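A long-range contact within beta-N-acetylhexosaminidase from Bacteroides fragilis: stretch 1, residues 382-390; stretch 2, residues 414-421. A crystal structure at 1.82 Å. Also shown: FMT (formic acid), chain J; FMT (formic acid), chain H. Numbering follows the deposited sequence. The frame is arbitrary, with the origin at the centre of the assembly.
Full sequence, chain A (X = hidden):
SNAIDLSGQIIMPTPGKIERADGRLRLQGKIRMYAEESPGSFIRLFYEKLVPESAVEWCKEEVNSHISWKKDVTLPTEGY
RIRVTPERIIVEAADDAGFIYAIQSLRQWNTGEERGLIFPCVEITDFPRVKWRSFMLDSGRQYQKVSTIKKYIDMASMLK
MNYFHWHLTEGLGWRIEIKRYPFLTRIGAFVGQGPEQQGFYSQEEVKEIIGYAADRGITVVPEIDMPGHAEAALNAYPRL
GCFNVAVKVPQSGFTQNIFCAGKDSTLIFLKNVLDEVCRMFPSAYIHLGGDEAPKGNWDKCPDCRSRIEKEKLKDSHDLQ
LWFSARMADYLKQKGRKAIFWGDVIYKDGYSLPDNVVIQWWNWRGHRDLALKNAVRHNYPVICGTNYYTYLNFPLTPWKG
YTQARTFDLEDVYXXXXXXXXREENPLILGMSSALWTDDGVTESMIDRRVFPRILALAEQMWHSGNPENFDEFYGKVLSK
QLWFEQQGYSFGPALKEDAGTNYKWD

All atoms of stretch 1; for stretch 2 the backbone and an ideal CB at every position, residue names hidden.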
ATOM      1  N   ILE A 382       2.054   8.596   8.683  1.00 21.54           N
ATOM      2  CA  ILE A 382       1.108   8.076   7.699  1.00 18.96           C
ATOM      3  C   ILE A 382      -0.218   7.830   8.412  1.00 23.91           C
ATOM      4  O   ILE A 382      -0.243   7.179   9.465  1.00 21.37           O
ATOM      5  CB  ILE A 382       1.612   6.744   7.107  1.00 18.70           C
ATOM      6  CG1 ILE A 382       2.895   6.982   6.307  1.00 21.44           C
ATOM      7  CG2 ILE A 382       0.522   6.091   6.222  1.00 19.31           C
ATOM      8  CD1 ILE A 382       3.766   5.728   6.177  1.00 23.19           C
ATOM      9  N   CYS A 383      -1.310   8.373   7.869  1.00 19.87           N
ATOM     10  CA  CYS A 383      -2.616   8.247   8.513  1.00 19.39           C
ATOM     11  C   CYS A 383      -3.317   6.993   8.030  1.00 19.48           C
ATOM     12  O   CYS A 383      -3.814   6.950   6.903  1.00 20.23           O
ATOM     13  CB  CYS A 383      -3.492   9.481   8.226  1.00 17.93           C
ATOM     14  SG  CYS A 383      -2.765  11.035   8.757  1.00 25.55           S
ATOM     15  N   GLY A 384      -3.365   5.970   8.887  1.00 21.20           N
ATOM     16  CA  GLY A 384      -3.960   4.697   8.509  1.00 20.57           C
ATOM     17  C   GLY A 384      -4.852   4.140   9.599  1.00 21.33           C
ATOM     18  O   GLY A 384      -4.711   2.985  10.002  1.00 21.05           O
ATOM     19  N   THR A 385      -5.791   4.957  10.061  1.00 19.87           N
ATOM     20  CA  THR A 385      -6.597   4.594  11.226  1.00 20.51           C
ATOM     21  C   THR A 385      -7.605   3.497  10.920  1.00 21.98           C
ATOM     22  O   THR A 385      -8.193   3.460   9.826  1.00 20.09           O
ATOM     23  CB  THR A 385      -7.306   5.827  11.819  1.00 22.79           C
ATOM     24  OG1 THR A 385      -8.018   6.514  10.785  1.00 20.94           O
ATOM     25  CG2 THR A 385      -6.286   6.776  12.407  1.00 21.53           C
ATOM     26  N   ASN A 386      -7.797   2.597  11.883  1.00 19.81           N
ATOM     27  CA  ASN A 386      -8.716   1.485  11.694  1.00 22.52           C
ATOM     28  C   ASN A 386     -10.119   1.941  11.319  1.00 21.14           C
ATOM     29  O   ASN A 386     -10.680   1.459  10.329  1.00 20.88           O
ATOM     30  CB  ASN A 386      -8.704   0.494  12.884  1.00 21.67           C
ATOM     31  CG  ASN A 386      -8.679   1.170  14.255  1.00 25.82           C
ATOM     32  OD1 ASN A 386      -9.015   2.345  14.419  1.00 25.04           O
ATOM     33  ND2 ASN A 386      -8.292   0.394  15.270  1.00 24.50           N
ATOM     34  N   TYR A 387     -10.676   2.873  12.087  1.00 21.74           N
ATOM     35  CA  TYR A 387     -11.774   3.699  11.572  1.00 20.38           C
ATOM     36  C   TYR A 387     -11.112   4.788  10.722  1.00 18.03           C
ATOM     37  O   TYR A 387     -10.386   5.611  11.284  1.00 20.19           O
ATOM     38  CB  TYR A 387     -12.481   4.424  12.723  1.00 18.55           C
ATOM     39  CG  TYR A 387     -13.358   3.583  13.627  1.00 21.00           C
ATOM     40  CD1 TYR A 387     -13.483   2.208  13.452  1.00 22.93           C
ATOM     41  CD2 TYR A 387     -14.079   4.184  14.651  1.00 26.37           C
ATOM     42  CE1 TYR A 387     -14.303   1.451  14.297  1.00 29.14           C
ATOM     43  CE2 TYR A 387     -14.891   3.446  15.489  1.00 30.44           C
ATOM     44  CZ  TYR A 387     -15.000   2.085  15.310  1.00 34.48           C
ATOM     45  OH  TYR A 387     -15.816   1.366  16.158  1.00 34.01           O
ATOM     46  N   TYR A 388     -11.318   4.830   9.400  1.00 17.87           N
ATOM     47  CA  TYR A 388     -12.080   3.854   8.621  1.00 16.32           C
ATOM     48  C   TYR A 388     -11.283   3.460   7.384  1.00 20.03           C
ATOM     49  O   TYR A 388     -11.769   3.556   6.242  1.00 17.52           O
ATOM     50  CB  TYR A 388     -13.407   4.474   8.172  1.00 19.84           C
ATOM     51  CG  TYR A 388     -14.340   4.758   9.325  1.00 17.12           C
ATOM     52  CD1 TYR A 388     -14.890   3.717  10.066  1.00 19.84           C
ATOM     53  CD2 TYR A 388     -14.697   6.063   9.665  1.00 23.66           C
ATOM     54  CE1 TYR A 388     -15.744   3.960  11.122  1.00 22.79           C
ATOM     55  CE2 TYR A 388     -15.561   6.310  10.721  1.00 24.63           C
ATOM     56  CZ  TYR A 388     -16.085   5.254  11.443  1.00 24.50           C
ATOM     57  OH  TYR A 388     -16.947   5.486  12.502  1.00 24.32           O
ATOM     58  N   THR A 389     -10.047   3.019   7.607  1.00 19.88           N
ATOM     59  CA  THR A 389      -9.207   2.571   6.508  1.00 17.30           C
ATOM     60  C   THR A 389      -8.942   1.075   6.546  1.00 18.19           C
ATOM     61  O   THR A 389      -8.298   0.550   5.634  1.00 17.72           O
ATOM     62  CB  THR A 389      -7.836   3.307   6.458  1.00 19.21           C
ATOM     63  OG1 THR A 389      -6.950   2.791   7.472  1.00 20.15           O
ATOM     64  CG2 THR A 389      -8.018   4.821   6.633  1.00 20.22           C
ATOM     65  N   TYR A 390      -9.414   0.385   7.593  1.00 19.28           N
ATOM     66  CA  TYR A 390      -9.243  -1.068   7.679  1.00 20.79           C
ATOM     67  C   TYR A 390     -10.366  -1.798   6.953  1.00 21.35           C
ATOM     68  O   TYR A 390     -11.430  -2.061   7.521  1.00 20.78           O
ATOM     69  CB  TYR A 390      -9.159  -1.545   9.131  1.00 20.14           C
ATOM     70  CG  TYR A 390      -7.775  -1.384   9.730  1.00 19.21           C
ATOM     71  CD1 TYR A 390      -6.854  -0.485   9.189  1.00 22.22           C
ATOM     72  CD2 TYR A 390      -7.386  -2.145  10.828  1.00 24.09           C
ATOM     73  CE1 TYR A 390      -5.567  -0.347   9.748  1.00 25.08           C
ATOM     74  CE2 TYR A 390      -6.121  -2.014  11.382  1.00 26.04           C
ATOM     75  CZ  TYR A 390      -5.221  -1.120  10.845  1.00 26.72           C
ATOM     76  OH  TYR A 390      -3.955  -1.026  11.415  1.00 25.91           O
ATOM     77  N   UNK A 414     -17.546  10.143   4.914  1.00 19.47           N
ATOM     78  CA  UNK A 414     -17.991  11.313   5.667  1.00 17.47           C
ATOM     79  C   UNK A 414     -17.261  11.514   6.993  1.00 23.78           C
ATOM     80  O   UNK A 414     -17.261  12.621   7.517  1.00 21.84           O
ATOM     81  CB  UNK A 414     -19.493  11.202   5.935  1.00 17.47           C
ATOM     82  N   UNK A 415     -16.667  10.456   7.554  1.00 18.35           N
ATOM     83  CA  UNK A 415     -16.223  10.535   8.950  1.00 17.12           C
ATOM     84  C   UNK A 415     -14.848   9.896   9.207  1.00 24.96           C
ATOM     85  O   UNK A 415     -14.568   9.450  10.316  1.00 21.28           O
ATOM     86  CB  UNK A 415     -17.263   9.862   9.848  1.00 17.12           C
ATOM     87  N   UNK A 416     -13.989   9.891   8.194  1.00 20.22           N
ATOM     88  CA  UNK A 416     -12.680   9.221   8.300  1.00 17.91           C
ATOM     89  C   UNK A 416     -11.656  10.098   9.007  1.00 21.69           C
ATOM     90  O   UNK A 416     -11.270  11.137   8.480  1.00 21.61           O
ATOM     91  CB  UNK A 416     -12.161   8.843   6.911  1.00 17.91           C
ATOM     92  N   UNK A 417     -11.190   9.673  10.194  1.00 20.05           N
ATOM     93  CA  UNK A 417     -10.175  10.450  10.915  1.00 23.93           C
ATOM     94  C   UNK A 417      -8.885  10.622  10.113  1.00 22.07           C
ATOM     95  O   UNK A 417      -8.146  11.582  10.359  1.00 23.34           O
ATOM     96  CB  UNK A 417      -9.858   9.776  12.252  1.00 23.93           C
ATOM     97  N   UNK A 418      -8.624   9.707   9.181  1.00 19.08           N
ATOM     98  CA  UNK A 418      -7.395   9.762   8.391  1.00 20.98           C
ATOM     99  C   UNK A 418      -7.468  10.749   7.225  1.00 21.44           C
ATOM    100  O   UNK A 418      -6.450  11.062   6.612  1.00 20.04           O
ATOM    101  CB  UNK A 418      -7.069   8.367   7.854  1.00 20.98           C
ATOM    102  N   UNK A 419      -8.662  11.249   6.931  1.00 19.83           N
ATOM    103  CA  UNK A 419      -8.826  12.249   5.877  1.00 19.65           C
ATOM    104  C   UNK A 419      -8.789  13.644   6.482  1.00 21.42           C
ATOM    105  O   UNK A 419      -9.707  14.049   7.209  1.00 21.70           O
ATOM    106  CB  UNK A 419     -10.134  12.030   5.114  1.00 19.65           C
ATOM    107  N   UNK A 420      -7.705  14.373   6.207  1.00 21.82           N
ATOM    108  CA  UNK A 420      -7.480  15.676   6.822  1.00 23.14           C
ATOM    109  C   UNK A 420      -7.164  16.703   5.732  1.00 24.03           C
ATOM    110  O   UNK A 420      -6.007  17.087   5.542  1.00 26.59           O
ATOM    111  CB  UNK A 420      -6.347  15.606   7.848  1.00 23.14           C
ATOM    112  N   UNK A 421      -8.198  17.151   5.007  1.00 25.77           N
ATOM    113  CA  UNK A 421      -7.982  17.996   3.822  1.00 21.74           C
ATOM    114  C   UNK A 421      -7.334  19.361   4.111  1.00 33.66           C
ATOM    115  O   UNK A 421      -6.823  19.991   3.182  1.00 43.27           O
ATOM    116  CB  UNK A 421      -9.324  18.227   3.125  1.00 21.74           C
TER
HETATM  117  C   FMT J 608     -18.663   3.167  13.402  1.00 53.80           C
HETATM  118  O1  FMT J 608     -17.904   3.584  14.272  1.00 47.73           O
HETATM  119  O2  FMT J 608     -19.129   2.025  13.388  1.00 66.92           O
HETATM  120  C   FMT H 606      -8.126  -3.214  14.571  1.00 22.64           C
HETATM  121  O1  FMT H 606      -8.397  -2.286  15.329  1.00 33.69           O
HETATM  122  O2  FMT H 606      -8.741  -4.286  14.558  1.00 34.03           O

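Position 414 gives little to reason from: its CA-to-CB bond runs sideways to stretch 1, and no atom of that stretch lies within 5.5 Å of the ideal CB. Many residues would fit; the deposited one is Leu414.

At 415 the bond is again sideways, but the ideal CB lies 4.0 Å from Tyr388 CE2, at the rim of a phenol whose OH is a polar target. A long polar or aliphatic side chain could run alongside. The residue is Arg415. Its backbone O approaches Tyr388 CE2 at 3.3 Å, near the ring plane, and one water links the side chains, donating to Tyr388 OH (2.8 Å) and accepting from Arg415 NE (2.8 Å).

At 416 the CB points sideways, 4.7 Å from Tyr388 CD2, while the amide of Tyr388 is a donor that a short side chain with an acceptor could reach; Asn or Asp would suit. The deposited Asn416, with chi1 in t, brings its end nearer, and Tyr388 N donates to Asn416 OD1 at 3.2 Å with an angle of 165°. Asn416 OD1 also accepts from the backbone N of 418 at 3.2 Å (N-H...acceptor angle 160°), so one carbonyl ties the turn to the other stretch.

At 417 phi is -60° and psi -24°, and the CB points toward stretch 1, 4.0 Å from Thr385 OG1 and 4.3 Å from Tyr387 O. The phi permits proline without demanding it; a small residue such as Ala would also fit. Pro417 sits here, at the second position of a type I turn from 416 to 419. Its ring makes an apolar contact with Tyr388, Tyr388 CD2 to Pro417 CD being 4.1 Å, and Pro417 CD comes within 3.2 Å of Tyr387 O.

Position 418 is the most constrained: the CB points toward stretch 1, 3.6 Å from Thr385 OG1, 3.7 Å from Cys383 O and 3.9 Å from Thr389 CG2. Those neighbours favour a small side chain, Ala, Ser or Cys, and the polar atoms favour a hydroxyl. Ser418 OG donates to Thr385 OG1 at 2.6 Å; Thr385 OG1 in turn donates to Tyr387 O, also at 2.6 Å.

Position 419 turns its CB away, leaving its identity open; it is Tyr419, whose N closes the turn on Asn416 O (3.0 Å).

At 420 the CB points toward stretch 1 but has no atom of that stretch within 5.5 Å, so a longer chain is needed for contact. Arg420 provides it, Arg420 CD lying 4.2 Å from Cys383 SG.

Position 421, phi -64°, is out of reach; the deposited residue is Pro421.

Stretch 2 (414-421) LRNPSYRP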
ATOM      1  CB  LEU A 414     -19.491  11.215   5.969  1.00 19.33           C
ATOM      2  CG  LEU A 414     -20.447  11.168   4.784  1.00 24.74           C
ATOM      3  CD1 LEU A 414     -21.870  10.952   5.308  1.00 23.26           C
ATOM      4  CD2 LEU A 414     -20.345  12.454   3.988  1.00 23.12           C
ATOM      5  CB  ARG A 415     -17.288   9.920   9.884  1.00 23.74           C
ATOM      6  CG  ARG A 415     -18.538  10.808  10.068  1.00 33.04           C
ATOM      7  CD  ARG A 415     -19.653  10.122  10.887  1.00 34.26           C
ATOM      8  NE  ARG A 415     -20.197   8.947  10.207  1.00 36.77           N
ATOM      9  CZ  ARG A 415     -21.174   8.986   9.302  1.00 37.67           C
ATOM     10  NH1 ARG A 415     -21.726  10.143   8.951  1.00 33.74           N
ATOM     11  NH2 ARG A 415     -21.601   7.868   8.739  1.00 29.54           N
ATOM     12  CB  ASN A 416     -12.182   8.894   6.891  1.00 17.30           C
ATOM     13  CG  ASN A 416     -10.955   8.005   6.884  1.00 20.06           C
ATOM     14  OD1 ASN A 416     -10.525   7.499   7.923  1.00 20.06           O
ATOM     15  ND2 ASN A 416     -10.385   7.806   5.700  1.00 17.02           N
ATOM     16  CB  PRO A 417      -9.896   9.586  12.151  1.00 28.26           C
ATOM     17  CG  PRO A 417     -11.149   8.799  12.360  1.00 27.19           C
ATOM     18  CD  PRO A 417     -11.629   8.490  10.962  1.00 20.77           C
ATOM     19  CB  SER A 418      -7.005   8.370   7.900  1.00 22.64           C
ATOM     20  OG  SER A 418      -6.481   7.606   8.972  1.00 21.17           O
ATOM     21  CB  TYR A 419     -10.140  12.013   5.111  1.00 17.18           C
ATOM     22  CG  TYR A 419     -10.369  13.025   4.015  1.00 19.15           C
ATOM     23  CD1 TYR A 419      -9.346  13.366   3.133  1.00 19.52           C
ATOM     24  CD2 TYR A 419     -11.600  13.659   3.869  1.00 22.09           C
ATOM     25  CE1 TYR A 419      -9.552  14.318   2.116  1.00 18.87           C
ATOM     26  CE2 TYR A 419     -11.810  14.601   2.860  1.00 21.73           C
ATOM     27  CZ  TYR A 419     -10.780  14.916   1.985  1.00 25.09           C
ATOM     28  OH  TYR A 419     -10.990  15.850   0.980  1.00 24.60           O
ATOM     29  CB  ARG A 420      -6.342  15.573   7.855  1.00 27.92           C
ATOM     30  CG  ARG A 420      -6.640  14.555   8.967  1.00 29.51           C
ATOM     31  CD  ARG A 420      -5.406  14.174   9.809  1.00 29.29           C
ATOM     32  NE  ARG A 420      -4.750  15.320  10.440  1.00 32.88           N
ATOM     33  CZ  ARG A 420      -4.975  15.733  11.687  1.00 38.81           C
ATOM     34  NH1 ARG A 420      -5.855  15.108  12.457  1.00 41.08           N
ATOM     35  NH2 ARG A 420      -4.322  16.788  12.170  1.00 41.14           N
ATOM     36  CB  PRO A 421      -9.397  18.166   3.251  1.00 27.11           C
ATOM     37  CG  PRO A 421     -10.316  17.942   4.430  1.00 28.14           C
ATOM     38  CD  PRO A 421      -9.626  16.826   5.193  1.00 24.12           C
TER
HETATM   39  O   HOH W   1     -19.319   6.904  11.872  1.00 45.27           O
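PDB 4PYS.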